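Local coordinates for putative uncharacterized protein (Thermotoga maritima, PDB 3CNL) that binds GTP as a circularly permuted GTPase and is probably required for a late step in assembly of the 50S ribosomal subunit, at residues A[24-29]-A[50-55]; A[35-40]-A[166-171]; A[105-110]-A[153-158]; A[135-140]-A[149-154]. All blocks are in the same frame, centred on the assembly; numbering follows the deposited sequence.

Contact 1: A[24-29]-A[50-55]; sequences TVVEVR and IILLNK. With GNP (phosphoaminophosphonic acid-guanylate ester), chain B.
Arg-29 and Ile-51 meet on the parallel strand pair 24-29 and 50-54 of the circularly permuted G domain, where the second strand runs into the Asn-Lys-Val-Asp guanine-recognition motif (NKxD, G4). Five backbone hydrogen bonds tie the pair together, from Ile-50 N to Val-25 O (2.8 Å) as far as Asn-54 N to Arg-29 O. Arg-29 sends CG anti to its own carbonyl carbon (chi1 -57°) and lays one guanidinium face against Ile-51, whose CG2 is 3.7 Å from NE. Further out, Ile-51 CD1 comes within 3.6 Å of Arg-29 NH2. That nitrogen also donates to Glu-27 OE2 at 2.8 Å, a salt bridge lying in the guanidinium plane but arriving from above the carboxylate plane. Glu-27 OE1 takes the N-H of Ala-39, and Arg-29 NH1 reaches Pro-34 O. Val-26 and Leu-52 share the other face, their CG1 and CD1 atoms 3.6 Å apart. Asn-54 lies beside Val-28 and gives ND2 to Thr-110 O, whereas Lys-55 packs CG against C6 of the guanine (3.4 Å) and donates NZ to the ribose O4'. An alanine at Arg-29 would probably leave Glu-27 OE2 without its mate and open a gap beside Ile-51. The chemistry is thus divided: a buried ion pair on one face, aliphatic packing on the other, and nucleotide-binding groups where the second strand ends.

Contact 2: A[35-40]-A[166-171]; sequences FATSAY and AKLLLV
Thr-37 meets Val-171 tip to tip, fastening the loop between strands 24-30 and 48-54 to the end of helix 162-170. Followed outward from CB, the threonine forks. OG1 sits between the backbone N and the carbonyl carbon (chi1 59°) and turns from the helix to hydrogen-bond with Ala-33 O and Asp-30 N. CG2, anti to the carbonyl carbon, is the branch that crosses the contact: it comes 3.7 Å from Val-171 CG2 and 4.2 Å from Leu-168 CD2, with the leucine sliding past in the opposite direction. The same CD2 rests 3.6 Å from Ala-36 O, a carbonyl that also accepts from Lys-157 NZ. Next to it, Ala-36 CB presses on Lys-167 CB at 3.6 Å, and beyond CG the lysine runs extended to a salt bridge with Asp-163. A type I turn from Phe-35 to Ser-38 presents Ala-36 and Thr-37 together; Phe-35 O accepts from both Ser-38 N and Ser-38 OG (3.0 Å for the hydroxyl). Apolar packing therefore carries the contact, while Thr-37 OG1 and Ala-36 O find their polar partners away from the helix. Helices 182-196 and 224-236 pack on Leu-169 and Leu-170, Val-171 touches Asp-30 of strand 24-30, and Arg-29 of that strand lies against Thr-37.

Contact 3: A[105-110]-A[153-158]; sequences VGVPNT and GILYKN. With GNP (phosphoaminophosphonic acid-guanylate ester), chain B.
The Tyr-156 ring meets Pro-108 at a slant, with the proline CG 3.9 Å from Tyr-156 CE1. Pro-108 CG also reaches Ile-154 CG2 (4.0 Å), while its CD lies 3.4 Å from Leu-155 O. Gly-106 bonds through both backbone groups, on two successive peptide planes: its N donates to Gly-153 O, and its O accepts from Leu-155 N at 2.8 Å, the donor standing 45° out of the carbonyl plane. These bonds join, as parallel strands, the start of the P-loop (Walker A, G1) to the Asp-Thr-Pro-Gly segment of the G3 motif. Neither glycine could easily carry a CB, which at Gly-106 would crowd Thr-110 OG1 and at Gly-153 would press on Val-105 CG2. Past the strands, Val-107 CG1 lies 4.0 Å from Leu-155 CD1. An alanine at Pro-108 removes CG and CD, which would probably open a gap beside Ile-154 CG2 and allow the Tyr-156 ring to turn. Asn-109 N makes a weak bond to O2G of the nucleotide, and Ile-154 CG1 approaches O1G to 3.8 Å. Ile-154 directly follows the G3 glycine, where Ras carries its catalytic glutamine, so an aliphatic group faces the gamma-phosphate, consistent with a hydrophobic amino acid-substituted (HAS) GTPase.

Contact 4: A[135-140]-A[149-154]; sequences KGIQWF and LDTPGI
Leu-149 and Trp-139 form a non-hydrogen-bonded antiparallel pair in the beta hairpin of strands 139-141 and 147-154, at the edge of the G-domain sheet. In the first shell, Leu-149 CD2 stands over the six-membered ring of Trp-139, 3.7 Å from its centroid and 3° off the normal, a CH-pi contact in which the methyl is centred on the face. Leu-149 CG lies nearer the rim, at Trp-139 CZ3. From the other direction Ile-137 CG2 closes on Leu-149 CD2 at 3.7 Å, leaving that methyl between the aliphatic branch and the indole.

Next to this, Asp-150, first residue of the Asp-Thr-Pro-Gly (G3) motif, grips the backbone of Gln-138. Asp-150 N donates to Gln-138 O at 2.8 Å, and Gln-138 N returns a bond to Asp-150 OD1 at 3.2 Å, coming 50° out of the carboxylate plane. The aspartate can fold back in this way because its CG sits between its own backbone N and carbonyl carbon (chi1 70°). Phe-140 meets the same residue edge-on, its CD1 4.0 Å from Asp-150 CB.

A second shell positions both aromatics: Arg-101 makes a cation-pi contact with Trp-139, Leu-21 and Val-22 also touch the indole, and Leu-119 and Lys-120 of helix 112-120 pack on Phe-140. Crystal neighbours touch Ile-137, Gln-138, Asp-150 and Thr-151, so lattice packing may partly shape this end of the hairpin. Asp-150 OD1 also lies 2.9 Å from Gln-138 O, two acceptors with no bond between them, a closeness whose meaning is doubtful here.

How the contacts relate
Contacts 1, 3 and 4 belong to one sheet, and contact 2 packs where the loop after strand 24-30 meets helix 162-170. Contacts 1 and 3, centres 11 Å apart, both touch the nucleotide and are tied by Lys-55 NZ to Asn-109 O (2.7 Å) and Asn-54 ND2 to Thr-110 O (2.8 Å), which connects the guanine end to the P-loop. Contact 2 joins contact 1 through Glu-27 OE1 and Ala-39 N, 2.6 Å apart. It joins contact 3 through Lys-157 NZ, 2.7 Å from both Ala-36 O and Ser-38 O. Contacts 3 and 4 share Gly-153 and Ile-154, although contact 4 lies farther out, with the Thr-151 side chain about 10 Å from the nucleotide.

Contact 1: A[24-29]-A[50-55]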
# COMPACT_ATOMS: atom_id res chain seq x y z
N THR A 24 20.39 -0.39 2.82
CA THR A 24 19.16 -0.30 3.61
C THR A 24 17.94 -0.19 2.67
O THR A 24 18.02 0.45 1.62
CB THR A 24 19.24 0.94 4.56
OG1 THR A 24 20.43 0.84 5.35
CG2 THR A 24 18.00 1.07 5.48
N VAL A 25 16.83 -0.80 3.09
CA VAL A 25 15.57 -0.85 2.36
C VAL A 25 14.41 -0.48 3.30
O VAL A 25 14.24 -1.11 4.36
CB VAL A 25 15.28 -2.31 1.83
CG1 VAL A 25 13.87 -2.43 1.24
CG2 VAL A 25 16.30 -2.70 0.77
N VAL A 26 13.64 0.53 2.89
CA VAL A 26 12.37 0.87 3.53
C VAL A 26 11.24 0.32 2.66
O VAL A 26 11.00 0.78 1.52
CB VAL A 26 12.22 2.40 3.74
CG1 VAL A 26 10.85 2.74 4.36
CG2 VAL A 26 13.36 2.94 4.63
N GLU A 27 10.60 -0.72 3.17
CA GLU A 27 9.48 -1.36 2.49
C GLU A 27 8.19 -0.64 2.89
O GLU A 27 7.73 -0.71 4.03
CB GLU A 27 9.47 -2.84 2.85
CG GLU A 27 8.48 -3.69 2.09
CD GLU A 27 8.42 -5.11 2.65
OE1 GLU A 27 8.01 -6.01 1.92
OE2 GLU A 27 8.77 -5.31 3.84
N VAL A 28 7.63 0.08 1.93
CA VAL A 28 6.42 0.86 2.15
C VAL A 28 5.17 -0.00 1.84
O VAL A 28 4.86 -0.29 0.67
CB VAL A 28 6.44 2.20 1.38
CG1 VAL A 28 5.14 3.03 1.64
CG2 VAL A 28 7.69 3.01 1.72
N ARG A 29 4.49 -0.40 2.92
CA ARG A 29 3.30 -1.23 2.86
C ARG A 29 2.11 -0.38 3.28
O ARG A 29 2.30 0.66 3.90
CB ARG A 29 3.43 -2.40 3.83
CG ARG A 29 4.68 -3.30 3.61
CD ARG A 29 4.48 -4.60 4.35
NE ARG A 29 5.70 -5.39 4.35
CZ ARG A 29 5.82 -6.61 4.87
NH1 ARG A 29 4.78 -7.22 5.43
NH2 ARG A 29 7.00 -7.22 4.81
N ILE A 50 13.53 -2.10 6.86
CA ILE A 50 12.52 -1.52 7.75
C ILE A 50 11.14 -1.71 7.10
O ILE A 50 10.93 -1.31 5.96
CB ILE A 50 12.79 -0.02 7.95
CG1 ILE A 50 14.25 0.21 8.40
CG2 ILE A 50 11.78 0.61 8.95
CD1 ILE A 50 14.62 1.67 8.52
N ILE A 51 10.22 -2.34 7.82
CA ILE A 51 8.83 -2.45 7.35
C ILE A 51 8.07 -1.21 7.82
O ILE A 51 7.97 -0.97 9.02
CB ILE A 51 8.13 -3.72 7.85
CG1 ILE A 51 8.83 -4.95 7.28
CG2 ILE A 51 6.59 -3.69 7.52
CD1 ILE A 51 8.48 -6.28 7.96
N LEU A 52 7.60 -0.41 6.87
CA LEU A 52 6.88 0.79 7.19
C LEU A 52 5.39 0.55 6.89
O LEU A 52 5.02 0.23 5.75
CB LEU A 52 7.45 1.95 6.38
CG LEU A 52 6.99 3.40 6.57
CD1 LEU A 52 8.00 4.34 5.92
CD2 LEU A 52 5.65 3.63 5.95
N LEU A 53 4.55 0.67 7.91
CA LEU A 53 3.12 0.46 7.73
C LEU A 53 2.49 1.81 7.51
O LEU A 53 2.26 2.55 8.46
CB LEU A 53 2.50 -0.24 8.95
CG LEU A 53 3.07 -1.63 9.22
CD1 LEU A 53 2.32 -2.26 10.39
CD2 LEU A 53 3.05 -2.57 7.97
N ASN A 54 2.25 2.16 6.24
CA ASN A 54 1.86 3.51 5.90
C ASN A 54 0.33 3.71 5.94
O ASN A 54 -0.41 2.73 6.02
CB ASN A 54 2.39 3.84 4.50
CG ASN A 54 2.50 5.29 4.25
OD1 ASN A 54 2.65 6.06 5.18
ND2 ASN A 54 2.44 5.70 2.99
N LYS A 55 -0.12 4.96 5.86
CA LYS A 55 -1.56 5.32 5.79
C LYS A 55 -2.36 4.90 7.04
O LYS A 55 -3.56 4.58 6.92
CB LYS A 55 -2.23 4.77 4.50
CG LYS A 55 -1.55 5.16 3.16
CD LYS A 55 -2.36 4.76 1.94
CE LYS A 55 -1.58 5.08 0.66
NZ LYS A 55 -2.38 4.79 -0.56
PG GNP B . 3.11 4.53 -7.24
O1G GNP B . 4.37 3.72 -7.04
O2G GNP B . 1.93 3.66 -7.65
O3G GNP B . 3.42 5.68 -8.18
N3B GNP B . 2.55 5.34 -5.99
PB GNP B . 3.28 5.71 -4.65
O1B GNP B . 3.63 4.47 -3.90
O2B GNP B . 4.41 6.62 -4.97
O3A GNP B . 2.23 6.48 -3.83
PA GNP B . 1.93 8.01 -3.76
O1A GNP B . 2.82 8.67 -2.79
O2A GNP B . 1.84 8.63 -5.09
O5' GNP B . 0.52 8.05 -3.10
C5' GNP B . -0.61 7.37 -3.66
C4' GNP B . -1.87 8.00 -3.08
O4' GNP B . -1.96 7.79 -1.64
C3' GNP B . -2.01 9.51 -3.23
O3' GNP B . -3.38 9.81 -3.44
C2' GNP B . -1.55 10.03 -1.88
O2' GNP B . -2.10 11.30 -1.62
C1' GNP B . -2.14 8.99 -0.93
N9 GNP B . -1.40 8.81 0.32
C8 GNP B . -0.04 8.65 0.45
N7 GNP B . 0.34 8.48 1.70
C5 GNP B . -0.87 8.54 2.43
C6 GNP B . -1.13 8.42 3.82
O6 GNP B . -0.32 8.24 4.74
N1 GNP B . -2.50 8.53 4.12
C2 GNP B . -3.50 8.73 3.18
N2 GNP B . -4.77 8.82 3.64
N3 GNP B . -3.28 8.83 1.88
C4 GNP B . -1.95 8.74 1.58

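Contact 2: A[35-40]-A[166-171]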
# COMPACT_ATOMS: atom_id res chain seq x y z
N PHE A 35 0.08 -7.98 4.61
CA PHE A 35 0.57 -9.13 3.86
C PHE A 35 0.41 -8.87 2.36
O PHE A 35 1.35 -9.04 1.58
CB PHE A 35 -0.14 -10.44 4.24
CG PHE A 35 0.39 -11.10 5.51
CD1 PHE A 35 1.67 -10.86 5.98
CD2 PHE A 35 -0.42 -12.00 6.20
CE1 PHE A 35 2.13 -11.48 7.14
CE2 PHE A 35 0.04 -12.64 7.36
CZ PHE A 35 1.30 -12.39 7.82
N ALA A 36 -0.78 -8.42 1.96
CA ALA A 36 -1.05 -8.21 0.56
C ALA A 36 -0.03 -7.28 -0.06
O ALA A 36 0.42 -7.54 -1.17
CB ALA A 36 -2.51 -7.67 0.35
N THR A 37 0.35 -6.22 0.67
CA THR A 37 1.26 -5.18 0.16
C THR A 37 2.75 -5.40 0.53
O THR A 37 3.56 -4.48 0.41
CB THR A 37 0.83 -3.75 0.57
OG1 THR A 37 0.79 -3.65 2.00
CG2 THR A 37 -0.56 -3.40 -0.03
N SER A 38 3.09 -6.61 0.95
CA SER A 38 4.46 -6.97 1.26
C SER A 38 5.21 -7.12 -0.04
O SER A 38 4.61 -7.45 -1.07
CB SER A 38 4.49 -8.30 2.01
OG SER A 38 4.30 -9.37 1.11
N ALA A 39 6.53 -6.89 -0.02
CA ALA A 39 7.32 -6.98 -1.25
C ALA A 39 7.82 -8.40 -1.49
O ALA A 39 9.01 -8.62 -1.69
CB ALA A 39 8.48 -5.98 -1.21
N TYR A 40 6.90 -9.36 -1.45
CA TYR A 40 7.19 -10.76 -1.72
C TYR A 40 7.71 -10.89 -3.15
O TYR A 40 7.19 -10.27 -4.07
CB TYR A 40 5.92 -11.58 -1.55
CG TYR A 40 6.11 -12.98 -1.01
CD1 TYR A 40 5.84 -13.27 0.33
CD2 TYR A 40 6.52 -14.03 -1.84
CE1 TYR A 40 5.99 -14.57 0.84
CE2 TYR A 40 6.67 -15.33 -1.34
CZ TYR A 40 6.41 -15.59 0.01
OH TYR A 40 6.56 -16.87 0.52
N ALA A 166 -8.01 -9.13 -4.70
CA ALA A 166 -9.07 -8.37 -4.07
C ALA A 166 -8.49 -7.34 -3.09
O ALA A 166 -8.88 -6.18 -3.11
CB ALA A 166 -10.01 -9.31 -3.34
N LYS A 167 -7.51 -7.76 -2.29
CA LYS A 167 -6.86 -6.88 -1.29
C LYS A 167 -6.02 -5.77 -1.93
O LYS A 167 -6.05 -4.60 -1.50
CB LYS A 167 -6.05 -7.74 -0.31
CG LYS A 167 -6.92 -8.39 0.75
CD LYS A 167 -6.26 -9.61 1.36
CE LYS A 167 -7.11 -10.11 2.53
NZ LYS A 167 -6.60 -11.42 3.04
N LEU A 168 -5.27 -6.13 -2.97
CA LEU A 168 -4.56 -5.13 -3.77
C LEU A 168 -5.49 -4.15 -4.48
O LEU A 168 -5.14 -2.98 -4.66
CB LEU A 168 -3.60 -5.78 -4.76
CG LEU A 168 -2.41 -6.57 -4.20
CD1 LEU A 168 -1.70 -7.29 -5.33
CD2 LEU A 168 -1.45 -5.59 -3.50
N LEU A 169 -6.66 -4.62 -4.91
CA LEU A 169 -7.68 -3.70 -5.41
C LEU A 169 -8.14 -2.70 -4.35
O LEU A 169 -8.31 -1.50 -4.62
CB LEU A 169 -8.90 -4.50 -5.93
CG LEU A 169 -10.12 -3.73 -6.41
CD1 LEU A 169 -9.76 -2.92 -7.63
CD2 LEU A 169 -11.24 -4.74 -6.76
N LEU A 170 -8.40 -3.21 -3.15
CA LEU A 170 -8.92 -2.38 -2.05
C LEU A 170 -7.94 -1.27 -1.61
O LEU A 170 -8.36 -0.22 -1.14
CB LEU A 170 -9.29 -3.29 -0.85
CG LEU A 170 -10.57 -4.12 -0.94
CD1 LEU A 170 -10.65 -5.27 0.08
CD2 LEU A 170 -11.80 -3.25 -0.81
N VAL A 171 -6.64 -1.51 -1.72
CA VAL A 171 -5.64 -0.48 -1.39
C VAL A 171 -5.21 0.36 -2.63
O VAL A 171 -4.32 1.20 -2.54
CB VAL A 171 -4.41 -1.07 -0.64
CG1 VAL A 171 -4.84 -1.66 0.71
CG2 VAL A 171 -3.71 -2.13 -1.49

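Contact 3: A[105-110]-A[153-158]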
# COMPACT_ATOMS: atom_id res chain seq x y z
N VAL A 105 11.09 1.15 -1.32
CA VAL A 105 10.48 0.20 -2.25
C VAL A 105 9.05 -0.23 -1.82
O VAL A 105 8.69 -0.16 -0.64
CB VAL A 105 11.36 -1.06 -2.43
CG1 VAL A 105 11.28 -1.96 -1.20
CG2 VAL A 105 10.92 -1.84 -3.65
N GLY A 106 8.25 -0.69 -2.79
CA GLY A 106 6.89 -1.17 -2.47
C GLY A 106 6.04 -1.42 -3.70
O GLY A 106 6.44 -1.06 -4.83
N VAL A 107 4.87 -2.00 -3.50
CA VAL A 107 3.96 -2.21 -4.65
C VAL A 107 3.35 -0.86 -4.97
O VAL A 107 3.51 0.06 -4.18
CB VAL A 107 2.88 -3.25 -4.34
CG1 VAL A 107 3.52 -4.61 -3.97
CG2 VAL A 107 1.92 -2.74 -3.21
N PRO A 108 2.67 -0.72 -6.12
CA PRO A 108 2.08 0.56 -6.47
C PRO A 108 1.13 1.12 -5.41
O PRO A 108 0.44 0.35 -4.73
CB PRO A 108 1.30 0.23 -7.75
CG PRO A 108 2.01 -0.95 -8.35
CD PRO A 108 2.45 -1.75 -7.17
N ASN A 109 1.15 2.44 -5.26
CA ASN A 109 0.14 3.24 -4.54
C ASN A 109 0.28 3.35 -3.03
O ASN A 109 -0.51 4.04 -2.39
CB ASN A 109 -1.30 2.76 -4.88
CG ASN A 109 -2.33 3.83 -4.63
OD1 ASN A 109 -2.18 4.93 -5.12
ND2 ASN A 109 -3.37 3.52 -3.84
N THR A 110 1.30 2.70 -2.47
CA THR A 110 1.41 2.59 -0.99
C THR A 110 1.93 3.85 -0.31
O THR A 110 1.95 3.92 0.92
CB THR A 110 2.32 1.46 -0.56
OG1 THR A 110 3.62 1.67 -1.14
CG2 THR A 110 1.75 0.11 -1.02
N GLY A 153 11.71 2.11 -5.85
CA GLY A 153 11.55 0.92 -6.65
C GLY A 153 10.09 0.49 -6.55
O GLY A 153 9.50 0.49 -5.46
N ILE A 154 9.49 0.14 -7.68
CA ILE A 154 8.09 -0.27 -7.69
C ILE A 154 8.04 -1.77 -7.93
O ILE A 154 8.58 -2.27 -8.92
CB ILE A 154 7.29 0.50 -8.76
CG1 ILE A 154 7.41 2.01 -8.53
CG2 ILE A 154 5.82 0.05 -8.78
CD1 ILE A 154 6.97 2.87 -9.70
N LEU A 155 7.40 -2.49 -7.01
CA LEU A 155 7.29 -3.94 -7.10
C LEU A 155 5.95 -4.40 -7.67
O LEU A 155 4.89 -4.11 -7.11
CB LEU A 155 7.53 -4.56 -5.72
CG LEU A 155 7.84 -6.06 -5.58
CD1 LEU A 155 6.61 -6.88 -5.23
CD2 LEU A 155 8.61 -6.65 -6.78
N TYR A 156 6.01 -5.11 -8.79
CA TYR A 156 4.84 -5.75 -9.37
C TYR A 156 4.94 -7.24 -9.08
O TYR A 156 5.86 -7.90 -9.55
CB TYR A 156 4.77 -5.50 -10.88
CG TYR A 156 4.89 -4.04 -11.24
CD1 TYR A 156 3.77 -3.21 -11.29
CD2 TYR A 156 6.14 -3.48 -11.51
CE1 TYR A 156 3.90 -1.86 -11.62
CE2 TYR A 156 6.27 -2.14 -11.84
CZ TYR A 156 5.15 -1.34 -11.89
OH TYR A 156 5.29 0.00 -12.21
N LYS A 157 4.01 -7.77 -8.30
CA LYS A 157 4.13 -9.16 -7.89
C LYS A 157 3.09 -10.10 -8.49
O LYS A 157 2.11 -9.65 -9.08
CB LYS A 157 4.20 -9.27 -6.36
CG LYS A 157 2.93 -9.06 -5.59
CD LYS A 157 3.29 -8.80 -4.13
CE LYS A 157 2.21 -9.29 -3.22
NZ LYS A 157 2.56 -9.05 -1.80
N ASN A 158 3.35 -11.40 -8.36
CA ASN A 158 2.52 -12.46 -8.93
C ASN A 158 1.21 -12.63 -8.17
O ASN A 158 1.22 -12.92 -6.97
CB ASN A 158 3.30 -13.78 -8.98
CG ASN A 158 2.40 -15.02 -9.01
OD1 ASN A 158 1.75 -15.34 -10.02
ND2 ASN A 158 2.38 -15.76 -7.90
PG GNP B . 3.11 4.53 -7.24
O1G GNP B . 4.37 3.72 -7.04
O2G GNP B . 1.93 3.66 -7.65
O3G GNP B . 3.42 5.68 -8.18
N3B GNP B . 2.55 5.34 -5.99
PB GNP B . 3.28 5.71 -4.65
O1B GNP B . 3.63 4.47 -3.90
O2B GNP B . 4.41 6.62 -4.97
O3A GNP B . 2.23 6.48 -3.83
PA GNP B . 1.93 8.01 -3.76
O1A GNP B . 2.82 8.67 -2.79
O2A GNP B . 1.84 8.63 -5.09
O5' GNP B . 0.52 8.05 -3.10
C5' GNP B . -0.61 7.37 -3.66
C4' GNP B . -1.87 8.00 -3.08
O4' GNP B . -1.96 7.79 -1.64
C3' GNP B . -2.01 9.51 -3.23
O3' GNP B . -3.38 9.81 -3.44
C2' GNP B . -1.55 10.03 -1.88
O2' GNP B . -2.10 11.30 -1.62
C1' GNP B . -2.14 8.99 -0.93
N9 GNP B . -1.40 8.81 0.32
C8 GNP B . -0.04 8.65 0.45
N7 GNP B . 0.34 8.48 1.70
C5 GNP B . -0.87 8.54 2.43
C6 GNP B . -1.13 8.42 3.82
O6 GNP B . -0.32 8.24 4.74
N1 GNP B . -2.50 8.53 4.12
C2 GNP B . -3.50 8.73 3.18
N2 GNP B . -4.77 8.82 3.64
N3 GNP B . -3.28 8.83 1.88
C4 GNP B . -1.95 8.74 1.58

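Contact 4: A[135-140]-A[149-154]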
# COMPACT_ATOMS: atom_id res chain seq x y z
N LYS A 135 22.21 11.61 -14.62
CA LYS A 135 23.05 10.43 -14.48
C LYS A 135 22.33 9.33 -13.67
O LYS A 135 22.83 8.84 -12.65
CB LYS A 135 24.41 10.85 -13.88
CG LYS A 135 25.48 9.75 -13.80
CD LYS A 135 26.79 10.15 -14.51
CE LYS A 135 27.08 11.65 -14.46
NZ LYS A 135 28.15 12.03 -15.43
N GLY A 136 21.14 8.95 -14.14
CA GLY A 136 20.31 7.92 -13.51
C GLY A 136 19.63 8.39 -12.23
O GLY A 136 19.34 9.57 -12.04
N ILE A 137 19.37 7.44 -11.34
CA ILE A 137 18.82 7.75 -10.03
C ILE A 137 19.79 8.64 -9.23
O ILE A 137 21.00 8.41 -9.24
CB ILE A 137 18.49 6.46 -9.23
CG1 ILE A 137 18.12 5.29 -10.16
CG2 ILE A 137 17.38 6.72 -8.21
CD1 ILE A 137 19.33 4.54 -10.80
N GLN A 138 19.26 9.67 -8.57
CA GLN A 138 20.07 10.59 -7.78
C GLN A 138 19.84 10.37 -6.29
O GLN A 138 18.76 9.94 -5.86
CB GLN A 138 19.77 12.05 -8.15
CG GLN A 138 20.21 12.45 -9.57
CD GLN A 138 21.72 12.55 -9.72
OE1 GLN A 138 22.38 11.63 -10.23
NE2 GLN A 138 22.28 13.66 -9.26
N TRP A 139 20.86 10.65 -5.49
CA TRP A 139 20.69 10.66 -4.05
C TRP A 139 20.29 12.05 -3.58
O TRP A 139 20.59 13.07 -4.24
CB TRP A 139 21.98 10.29 -3.35
CG TRP A 139 22.57 9.01 -3.80
CD1 TRP A 139 23.47 8.83 -4.80
CD2 TRP A 139 22.32 7.71 -3.25
NE1 TRP A 139 23.80 7.50 -4.92
CE2 TRP A 139 23.10 6.79 -3.98
CE3 TRP A 139 21.51 7.24 -2.21
CZ2 TRP A 139 23.10 5.42 -3.70
CZ3 TRP A 139 21.51 5.88 -1.93
CH2 TRP A 139 22.30 4.99 -2.68
N PHE A 140 19.59 12.09 -2.45
CA PHE A 140 19.57 13.26 -1.60
C PHE A 140 20.09 12.83 -0.24
O PHE A 140 20.05 11.64 0.09
CB PHE A 140 18.19 13.94 -1.53
CG PHE A 140 17.11 13.11 -0.86
CD1 PHE A 140 16.39 12.17 -1.59
CD2 PHE A 140 16.78 13.32 0.48
CE1 PHE A 140 15.38 11.41 -0.98
CE2 PHE A 140 15.77 12.57 1.11
CZ PHE A 140 15.07 11.62 0.37
N LEU A 149 17.98 7.35 -2.11
CA LEU A 149 17.65 7.41 -3.55
C LEU A 149 16.36 8.19 -3.77
O LEU A 149 15.36 7.93 -3.11
CB LEU A 149 17.51 6.01 -4.15
CG LEU A 149 18.79 5.21 -4.37
CD1 LEU A 149 18.50 3.79 -4.76
CD2 LEU A 149 19.66 5.88 -5.44
N ASP A 150 16.38 9.13 -4.71
CA ASP A 150 15.25 10.03 -4.88
C ASP A 150 14.09 9.42 -5.68
O ASP A 150 13.05 10.07 -5.86
CB ASP A 150 15.66 11.40 -5.46
CG ASP A 150 16.10 11.33 -6.91
OD1 ASP A 150 16.30 10.22 -7.46
OD2 ASP A 150 16.27 12.40 -7.52
N THR A 151 14.28 8.19 -6.17
CA THR A 151 13.22 7.44 -6.85
C THR A 151 12.96 6.08 -6.20
O THR A 151 13.91 5.33 -5.92
CB THR A 151 13.47 7.27 -8.38
OG1 THR A 151 14.42 6.22 -8.62
CG2 THR A 151 13.99 8.54 -8.98
N PRO A 152 11.68 5.74 -5.97
CA PRO A 152 11.38 4.46 -5.35
C PRO A 152 11.47 3.31 -6.35
O PRO A 152 11.34 3.53 -7.56
CB PRO A 152 9.94 4.63 -4.87
CG PRO A 152 9.34 5.57 -5.82
CD PRO A 152 10.45 6.50 -6.27
N GLY A 153 11.71 2.11 -5.85
CA GLY A 153 11.55 0.92 -6.65
C GLY A 153 10.09 0.49 -6.55
O GLY A 153 9.50 0.49 -5.46
N ILE A 154 9.49 0.14 -7.68
CA ILE A 154 8.09 -0.27 -7.69
C ILE A 154 8.04 -1.77 -7.93
O ILE A 154 8.58 -2.27 -8.92
CB ILE A 154 7.29 0.50 -8.76
CG1 ILE A 154 7.41 2.01 -8.53
CG2 ILE A 154 5.82 0.05 -8.78
CD1 ILE A 154 6.97 2.87 -9.70